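Local coordinates for protein Ta0487 (PDB 3KBQ) that is of unknown function but belongs to the CinA family and carries a domain that probably binds molybdopterin, at residues E82-A85 and K86-G89; A100-K103 and K104-Q108; K155-E158 and A159-A163. All coordinates share one frame; numbering follows the deposited sequence.

Overall arrangement
This chain is the probable molybdopterin-binding domain of a longer CinA-family protein. The three contacts follow one another along it; none nests or crosses, and none closes a long loop. Each spans neighbouring turns of its own helix, and contacts 1 and 2 include the turn that ends it. Contact 1, in helix 80-87, packs on strands 137-142 and 145-150. Contact 2, in helix 96-106, lies farther out, its centre about 20 Å from the centre of the chain. Contact 3, in helix 154-163, lies against strand 145-150 and helix 23-34. N130 is bonded by K105 of contact 2 and by E156 of contact 3. Contacts 1 and 3 sit on opposite sides of the chain's centre.

Contact 1. Residues E82-A85 and K86-G89; sequences EGFA and KCIG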
ATOM      1  N   GLU B  82      11.464  -3.151  15.343  1.00 22.65           N
ATOM      2  CA  GLU B  82      12.300  -2.019  15.696  1.00 23.67           C
ATOM      3  C   GLU B  82      11.740  -0.717  15.099  1.00 23.09           C
ATOM      4  O   GLU B  82      11.762   0.332  15.746  1.00 22.17           O
ATOM      5  CB  GLU B  82      13.741  -2.254  15.219  1.00 24.38           C
ATOM      6  CG  GLU B  82      14.738  -1.188  15.721  1.00 26.72           C
ATOM      7  CD  GLU B  82      16.196  -1.463  15.303  1.00 30.61           C
ATOM      8  OE1 GLU B  82      16.503  -2.514  14.670  1.00 30.25           O
ATOM      9  OE2 GLU B  82      17.031  -0.598  15.586  1.00 30.58           O
ATOM     10  N   GLY B  83      11.315  -0.764  13.838  1.00 22.82           N
ATOM     11  CA  GLY B  83      10.689   0.423  13.225  1.00 21.79           C
ATOM     12  C   GLY B  83       9.461   0.875  14.006  1.00 22.06           C
ATOM     13  O   GLY B  83       9.251   2.064  14.194  1.00 21.47           O
ATOM     14  N   PHE B  84       8.633  -0.081  14.414  1.00 22.07           N
ATOM     15  CA  PHE B  84       7.468   0.205  15.241  1.00 23.63           C
ATOM     16  C   PHE B  84       7.844   0.821  16.597  1.00 24.15           C
ATOM     17  O   PHE B  84       7.271   1.830  16.966  1.00 23.89           O
ATOM     18  CB  PHE B  84       6.607  -1.026  15.496  1.00 23.96           C
ATOM     19  CG  PHE B  84       5.452  -0.748  16.413  1.00 24.90           C
ATOM     20  CD1 PHE B  84       4.358  -0.005  15.951  1.00 25.05           C
ATOM     21  CD2 PHE B  84       5.462  -1.184  17.734  1.00 25.86           C
ATOM     22  CE1 PHE B  84       3.263   0.291  16.806  1.00 25.41           C
ATOM     23  CE2 PHE B  84       4.364  -0.888  18.606  1.00 24.25           C
ATOM     24  CZ  PHE B  84       3.268  -0.161  18.117  1.00 23.18           C
ATOM     25  N   ALA B  85       8.791   0.220  17.315  1.00 23.84           N
ATOM     26  CA  ALA B  85       9.306   0.792  18.594  1.00 25.41           C
ATOM     27  C   ALA B  85       9.767   2.240  18.472  1.00 26.18           C
ATOM     28  O   ALA B  85       9.431   3.093  19.311  1.00 24.01           O
ATOM     29  CB  ALA B  85      10.474  -0.030  19.113  1.00 24.32           C
ATOM     30  N   LYS B  86      10.544   2.498  17.423  1.00 26.26           N
ATOM     31  CA  LYS B  86      11.132   3.814  17.198  1.00 28.52           C
ATOM     32  C   LYS B  86      10.010   4.785  16.976  1.00 28.60           C
ATOM     33  O   LYS B  86       9.994   5.888  17.505  1.00 27.37           O
ATOM     34  CB  LYS B  86      12.027   3.782  15.954  1.00 29.45           C
ATOM     35  CG  LYS B  86      12.741   5.079  15.675  1.00 32.65           C
ATOM     36  CD  LYS B  86      13.363   5.046  14.255  1.00 39.86           C
ATOM     37  CE  LYS B  86      14.342   6.189  14.114  1.00 43.95           C
ATOM     38  NZ  LYS B  86      15.552   5.670  13.462  1.00 46.87           N
ATOM     39  N   CYS B  87       9.020   4.372  16.206  1.00 29.09           N
ATOM     40  CA  CYS B  87       8.016   5.338  15.870  1.00 29.16           C
ATOM     41  C   CYS B  87       7.064   5.657  17.039  1.00 29.61           C
ATOM     42  O   CYS B  87       6.454   6.707  17.034  1.00 29.20           O
ATOM     43  CB  CYS B  87       7.298   4.960  14.605  1.00 29.25           C
ATOM     44  SG  CYS B  87       5.873   3.888  14.899  1.00 35.79           S
ATOM     45  N   ILE B  88       6.956   4.787  18.040  1.00 29.79           N
ATOM     46  CA  ILE B  88       6.174   5.149  19.240  1.00 30.32           C
ATOM     47  C   ILE B  88       7.069   5.668  20.375  1.00 30.82           C
ATOM     48  O   ILE B  88       6.589   5.959  21.484  1.00 29.87           O
ATOM     49  CB  ILE B  88       5.254   4.007  19.788  1.00 31.03           C
ATOM     50  CG1 ILE B  88       6.062   2.731  20.101  1.00 30.59           C
ATOM     51  CG2 ILE B  88       4.133   3.686  18.817  1.00 30.53           C
ATOM     52  CD1 ILE B  88       5.300   1.729  20.960  1.00 27.60           C
ATOM     53  N   GLY B  89       8.366   5.776  20.109  1.00 30.66           N
ATOM     54  CA  GLY B  89       9.261   6.348  21.103  1.00 31.13           C
ATOM     55  C   GLY B  89       9.683   5.405  22.208  1.00 32.26           C
ATOM     56  O   GLY B  89      10.085   5.851  23.287  1.00 31.08           O
TER
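The stretch from E82 to C87 is the end of a helix, closed by i to i+4 bonds from K86 N to E82 O (3.0 Å), C87 N to G83 O and I88 N to F84 O. I88 N also reaches A85 O, weakly. The main side-chain pair is F84 and I88, one turn apart. F84 has CG anti to its own N (chi1 177°), and this carries the ring along the helix towards I88. The I88 chain crosses the ring at a slant, with CD1 3.6 Å from F84 CE2 and CG2 4.0 Å from F84 CZ. CG1 of I88 lies above one face, towards the rim. C87 SG makes an oblique sulfur-aromatic contact, 5.2 Å from the centroid of the F84 ring. The helix ends in a Schellman motif at G89, which has positive phi. A side chain there would press on the carbonyl oxygen of I88, so glycine suits the position. An alanine at I88 would remove CG1, CG2 and CD1 and would probably open a gap beside the F84 ring. K86 runs outward from the helix, and its NZ has a weak, long ion pair with D50. The F84 ring also meets F56 edge-to-face and packs on C140, V142, V147 and I149 of the sheet.

Contact 2. Residues A100-K103 and K104-Q108; sequences AMIK and KKYGQ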
ATOM      1  N   ALA B 100      12.536 -17.585  25.636  1.00 33.91           N
ATOM      2  CA  ALA B 100      12.229 -18.995  25.914  1.00 35.88           C
ATOM      3  C   ALA B 100      11.470 -19.710  24.762  1.00 35.90           C
ATOM      4  O   ALA B 100      11.871 -20.791  24.353  1.00 37.06           O
ATOM      5  CB  ALA B 100      11.459 -19.133  27.243  1.00 35.25           C
ATOM      6  N   MET B 101      10.398 -19.109  24.248  1.00 37.53           N
ATOM      7  CA  MET B 101       9.684 -19.664  23.071  1.00 38.58           C
ATOM      8  C   MET B 101      10.722 -20.010  21.980  1.00 38.39           C
ATOM      9  O   MET B 101      10.805 -21.151  21.496  1.00 37.69           O
ATOM     10  CB  MET B 101       8.653 -18.676  22.499  1.00 40.07           C
ATOM     11  CG  MET B 101       7.707 -17.929  23.519  1.00 44.88           C
ATOM     12  SD  MET B 101       6.162 -17.086  22.894  1.00 56.38           S
ATOM     13  CE  MET B 101       6.686 -16.052  21.544  1.00 49.87           C
ATOM     14  N   ILE B 102      11.533 -19.009  21.618  1.00 37.49           N
ATOM     15  CA  ILE B 102      12.485 -19.137  20.518  1.00 35.86           C
ATOM     16  C   ILE B 102      13.548 -20.247  20.662  1.00 36.17           C
ATOM     17  O   ILE B 102      13.774 -21.031  19.715  1.00 35.65           O
ATOM     18  CB  ILE B 102      13.109 -17.768  20.169  1.00 36.02           C
ATOM     19  CG1 ILE B 102      11.998 -16.858  19.598  1.00 33.87           C
ATOM     20  CG2 ILE B 102      14.245 -17.955  19.126  1.00 33.22           C
ATOM     21  CD1 ILE B 102      12.195 -15.387  19.789  1.00 34.19           C
ATOM     22  N   LYS B 103      14.200 -20.301  21.821  1.00 36.16           N
ATOM     23  CA  LYS B 103      15.214 -21.330  22.120  1.00 37.49           C
ATOM     24  C   LYS B 103      14.633 -22.749  22.044  1.00 38.50           C
ATOM     25  O   LYS B 103      15.281 -23.671  21.546  1.00 38.26           O
ATOM     26  CB  LYS B 103      15.807 -21.112  23.516  1.00 36.53           C
ATOM     27  CG  LYS B 103      16.828 -20.009  23.582  1.00 36.38           C
ATOM     28  CD  LYS B 103      17.152 -19.635  25.034  1.00 35.29           C
ATOM     29  CE  LYS B 103      18.267 -18.596  25.055  1.00 34.37           C
ATOM     30  NZ  LYS B 103      18.572 -18.100  26.427  1.00 32.75           N
ATOM     31  N   LYS B 104      13.412 -22.894  22.546  1.00 40.10           N
ATOM     32  CA  LYS B 104      12.693 -24.157  22.474  1.00 43.03           C
ATOM     33  C   LYS B 104      12.497 -24.548  21.013  1.00 44.30           C
ATOM     34  O   LYS B 104      12.775 -25.669  20.637  1.00 44.87           O
ATOM     35  CB  LYS B 104      11.348 -24.033  23.186  1.00 43.08           C
ATOM     36  CG  LYS B 104      10.952 -25.276  23.970  1.00 45.98           C
ATOM     37  CD  LYS B 104      12.180 -25.922  24.661  1.00 48.85           C
ATOM     38  CE  LYS B 104      11.798 -26.863  25.792  1.00 49.80           C
ATOM     39  NZ  LYS B 104      10.736 -27.817  25.361  1.00 51.30           N
ATOM     40  N   LYS B 105      12.080 -23.600  20.180  1.00 45.62           N
ATOM     41  CA  LYS B 105      11.862 -23.889  18.758  1.00 47.27           C
ATOM     42  C   LYS B 105      13.128 -24.309  18.033  1.00 47.47           C
ATOM     43  O   LYS B 105      13.095 -25.156  17.134  1.00 47.76           O
ATOM     44  CB  LYS B 105      11.251 -22.690  18.049  1.00 47.30           C
ATOM     45  CG  LYS B 105       9.757 -22.568  18.254  1.00 49.45           C
ATOM     46  CD  LYS B 105       9.239 -21.298  17.633  1.00 50.50           C
ATOM     47  CE  LYS B 105       7.719 -21.208  17.723  1.00 53.09           C
ATOM     48  NZ  LYS B 105       7.030 -21.994  16.621  1.00 54.63           N
ATOM     49  N   TYR B 106      14.249 -23.721  18.420  1.00 47.66           N
ATOM     50  CA  TYR B 106      15.491 -24.011  17.726  1.00 48.29           C
ATOM     51  C   TYR B 106      16.268 -25.160  18.360  1.00 48.85           C
ATOM     52  O   TYR B 106      17.325 -25.533  17.850  1.00 49.17           O
ATOM     53  CB  TYR B 106      16.371 -22.753  17.641  1.00 47.97           C
ATOM     54  CG  TYR B 106      16.003 -21.815  16.512  1.00 47.21           C
ATOM     55  CD1 TYR B 106      16.408 -22.089  15.203  1.00 46.45           C
ATOM     56  CD2 TYR B 106      15.251 -20.655  16.750  1.00 45.24           C
ATOM     57  CE1 TYR B 106      16.070 -21.236  14.158  1.00 45.58           C
ATOM     58  CE2 TYR B 106      14.904 -19.789  15.699  1.00 44.61           C
ATOM     59  CZ  TYR B 106      15.321 -20.091  14.414  1.00 44.81           C
ATOM     60  OH  TYR B 106      15.021 -19.260  13.374  1.00 45.39           O
ATOM     61  N   GLY B 107      15.759 -25.694  19.472  1.00 49.49           N
ATOM     62  CA  GLY B 107      16.446 -26.733  20.238  1.00 50.20           C
ATOM     63  C   GLY B 107      17.904 -26.412  20.529  1.00 51.25           C
ATOM     64  O   GLY B 107      18.767 -27.301  20.512  1.00 51.53           O
ATOM     65  N   GLN B 108      18.177 -25.141  20.812  1.00 51.61           N
ATOM     66  CA  GLN B 108      19.544 -24.653  20.953  1.00 51.85           C
ATOM     67  C   GLN B 108      19.590 -23.498  21.977  1.00 51.40           C
ATOM     68  O   GLN B 108      18.741 -22.588  21.943  1.00 50.94           O
ATOM     69  CB  GLN B 108      20.087 -24.242  19.564  1.00 52.62           C
ATOM     70  CG  GLN B 108      21.384 -23.420  19.529  1.00 55.13           C
ATOM     71  CD  GLN B 108      22.636 -24.214  19.886  1.00 58.92           C
ATOM     72  OE1 GLN B 108      23.271 -24.831  19.020  1.00 61.19           O
ATOM     73  NE2 GLN B 108      23.018 -24.177  21.158  1.00 59.75           N
TER
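I102 and Y106 form the tight part of this contact, one turn apart and side by side, pointing the same way. I102 CG2 lies 3.7 Å from Y106 CD2 and 3.9 Å from Y106 CE2. The edge of the tyrosine ring also rests near I102 O, which takes the bond from Y106 N (3.0 Å). Y106 CG stands beside its own N (chi1 -82°), which lays CD2 against that carbonyl. A Schellman motif at G107, with positive phi, ends the helix. K103 O receives two weak bonds, from Y106 N and from Q108 N.

K104, exposed to solvent, is held more loosely. Its chain bends twice and leads away from the turn, although its CB touches M101 O at 3.4 Å. K103 runs out extended, its CB and CG passing 3.6 Å from Q108 O. That oxygen is buried here without a polar partner.

K105 leads away to the loop that carries N130 and G133, where NZ bonds to both carbonyl oxygens. Y106 OH makes a weak hydrogen bond with T134 OG1, and the Y106 side chain touches P74. I102 packs on L111 and M118, joining helix 96-106 to the loops before and after helix 113-116.

Contact 3. Residues K155-E158 and A159-A163; sequences KEME and ALLKA
M157 and L161 stand side by side on one face of the helix and point the same way. M157 starts with CG anti to its N, then bends at chi2 and chi3. This brings SD 4.2 Å from L161 CD2, a loose apolar touch. The backbone below them is joined by the bond from L161 N to M157 O (2.9 Å).

E158 and K162 are also one turn apart. K162 curls back over the turn, bent at chi3 (-90°) and chi4 (88°), so NZ lies 3.8 Å from E158 CB, while the extended E158 carries its carboxylate farther on. K162 NZ also comes to E158 O at 2.8 Å, a weak bond. The same oxygen accepts K162 N at 3.0 Å, so two nitrogens of one residue meet it. The carboxylate takes no part in this: E158 OE1 lies 5.2 Å from K162 NZ, and the opposite charges are near without touching.

L160 lies over the preceding turn. Its CD1 is 3.6 Å from E156 O, the oxygen that also accepts L160 N. E156 itself leads away, and its OE1 is bonded to N130 ND2. A159 keeps its CB close to K155 O, at 3.3 Å.

Buried M157, L160 and L161 with exposed K155 and K162 make this an amphipathic helix. M157, L160 and L161 all pack on L150 of strand 145-150. M157 also reaches N24, F27 and I28 of helix 23-34, and E158 touches F27, so helix 154-163 lies against both strand and helix.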
ATOM      1  N   LYS B 155       1.217 -18.521   5.602  1.00 28.05           N
ATOM      2  CA  LYS B 155       0.656 -19.534   6.483  1.00 28.88           C
ATOM      3  C   LYS B 155       0.759 -19.105   7.967  1.00 27.65           C
ATOM      4  O   LYS B 155      -0.156 -19.326   8.768  1.00 27.08           O
ATOM      5  CB  LYS B 155       1.344 -20.869   6.215  1.00 29.42           C
ATOM      6  CG  LYS B 155       0.847 -22.013   7.051  1.00 32.10           C
ATOM      7  CD  LYS B 155       1.736 -23.221   6.776  1.00 36.06           C
ATOM      8  CE  LYS B 155       1.160 -24.465   7.425  1.00 41.22           C
ATOM      9  NZ  LYS B 155      -0.069 -24.910   6.683  1.00 44.30           N
ATOM     10  N   GLU B 156       1.860 -18.453   8.326  1.00 27.19           N
ATOM     11  CA  GLU B 156       2.050 -17.980   9.698  1.00 26.44           C
ATOM     12  C   GLU B 156       1.144 -16.773   9.953  1.00 26.57           C
ATOM     13  O   GLU B 156       0.511 -16.668  11.011  1.00 25.34           O
ATOM     14  CB  GLU B 156       3.518 -17.585   9.910  1.00 26.13           C
ATOM     15  CG  GLU B 156       4.476 -18.743   9.684  1.00 28.26           C
ATOM     16  CD  GLU B 156       5.946 -18.318   9.849  1.00 33.05           C
ATOM     17  OE1 GLU B 156       6.283 -17.423  10.683  1.00 33.15           O
ATOM     18  OE2 GLU B 156       6.763 -18.886   9.125  1.00 35.88           O
ATOM     19  N   MET B 157       1.095 -15.851   8.982  1.00 27.19           N
ATOM     20  CA  MET B 157       0.359 -14.593   9.152  1.00 26.60           C
ATOM     21  C   MET B 157      -1.096 -14.999   9.428  1.00 27.99           C
ATOM     22  O   MET B 157      -1.685 -14.555  10.434  1.00 27.77           O
ATOM     23  CB  MET B 157       0.498 -13.687   7.908  1.00 26.34           C
ATOM     24  CG  MET B 157      -0.339 -12.348   7.915  1.00 28.41           C
ATOM     25  SD  MET B 157      -2.134 -12.583   7.643  1.00 22.03           S
ATOM     26  CE  MET B 157      -2.060 -13.090   5.914  1.00 28.29           C
ATOM     27  N   GLU B 158      -1.627 -15.915   8.600  1.00 28.25           N
ATOM     28  CA  GLU B 158      -3.040 -16.303   8.653  1.00 29.74           C
ATOM     29  C   GLU B 158      -3.372 -17.076   9.930  1.00 30.43           C
ATOM     30  O   GLU B 158      -4.405 -16.805  10.563  1.00 31.67           O
ATOM     31  CB  GLU B 158      -3.463 -17.071   7.406  1.00 29.88           C
ATOM     32  CG  GLU B 158      -3.196 -16.244   6.129  1.00 31.99           C
ATOM     33  CD  GLU B 158      -3.434 -17.007   4.814  1.00 36.73           C
ATOM     34  OE1 GLU B 158      -3.898 -18.151   4.851  1.00 34.67           O
ATOM     35  OE2 GLU B 158      -3.195 -16.425   3.730  1.00 41.32           O
ATOM     36  N   ALA B 159      -2.459 -17.952  10.348  1.00 29.49           N
ATOM     37  CA  ALA B 159      -2.625 -18.679  11.595  1.00 29.68           C
ATOM     38  C   ALA B 159      -2.712 -17.719  12.783  1.00 29.11           C
ATOM     39  O   ALA B 159      -3.609 -17.828  13.598  1.00 29.90           O
ATOM     40  CB  ALA B 159      -1.506 -19.682  11.799  1.00 28.64           C
ATOM     41  N   LEU B 160      -1.795 -16.777  12.874  1.00 29.12           N
ATOM     42  CA  LEU B 160      -1.771 -15.844  14.012  1.00 29.25           C
ATOM     43  C   LEU B 160      -2.962 -14.854  14.004  1.00 29.60           C
ATOM     44  O   LEU B 160      -3.546 -14.529  15.050  1.00 28.87           O
ATOM     45  CB  LEU B 160      -0.451 -15.079  14.004  1.00 29.43           C
ATOM     46  CG  LEU B 160       0.820 -15.767  14.549  1.00 30.65           C
ATOM     47  CD1 LEU B 160       2.009 -15.133  13.925  1.00 33.13           C
ATOM     48  CD2 LEU B 160       0.959 -15.563  16.006  1.00 34.59           C
ATOM     49  N   LEU B 161      -3.329 -14.388  12.815  1.00 29.69           N
ATOM     50  CA  LEU B 161      -4.455 -13.476  12.700  1.00 31.46           C
ATOM     51  C   LEU B 161      -5.731 -14.152  13.195  1.00 32.66           C
ATOM     52  O   LEU B 161      -6.502 -13.565  13.989  1.00 31.83           O
ATOM     53  CB  LEU B 161      -4.582 -12.921  11.262  1.00 30.63           C
ATOM     54  CG  LEU B 161      -5.583 -11.790  11.082  1.00 30.35           C
ATOM     55  CD1 LEU B 161      -5.289 -10.677  12.072  1.00 30.08           C
ATOM     56  CD2 LEU B 161      -5.549 -11.252   9.600  1.00 29.63           C
ATOM     57  N   LYS B 162      -5.923 -15.402  12.770  1.00 34.92           N
ATOM     58  CA  LYS B 162      -7.031 -16.224  13.269  1.00 37.55           C
ATOM     59  C   LYS B 162      -7.023 -16.481  14.784  1.00 38.49           C
ATOM     60  O   LYS B 162      -8.063 -16.394  15.418  1.00 39.37           O
ATOM     61  CB  LYS B 162      -7.210 -17.497  12.422  1.00 38.22           C
ATOM     62  CG  LYS B 162      -8.010 -17.147  11.149  1.00 41.06           C
ATOM     63  CD  LYS B 162      -8.160 -18.253  10.108  1.00 45.78           C
ATOM     64  CE  LYS B 162      -7.018 -18.224   9.107  1.00 47.45           C
ATOM     65  NZ  LYS B 162      -5.888 -19.042   9.624  1.00 49.59           N
ATOM     66  N   ALA B 163      -5.861 -16.736  15.362  1.00 40.21           N
ATOM     67  CA  ALA B 163      -5.695 -16.851  16.815  1.00 41.52           C
ATOM     68  C   ALA B 163      -5.994 -15.548  17.605  1.00 43.20           C
ATOM     69  O   ALA B 163      -6.269 -15.599  18.809  1.00 42.40           O
ATOM     70  CB  ALA B 163      -4.300 -17.349  17.138  1.00 41.09           C
TER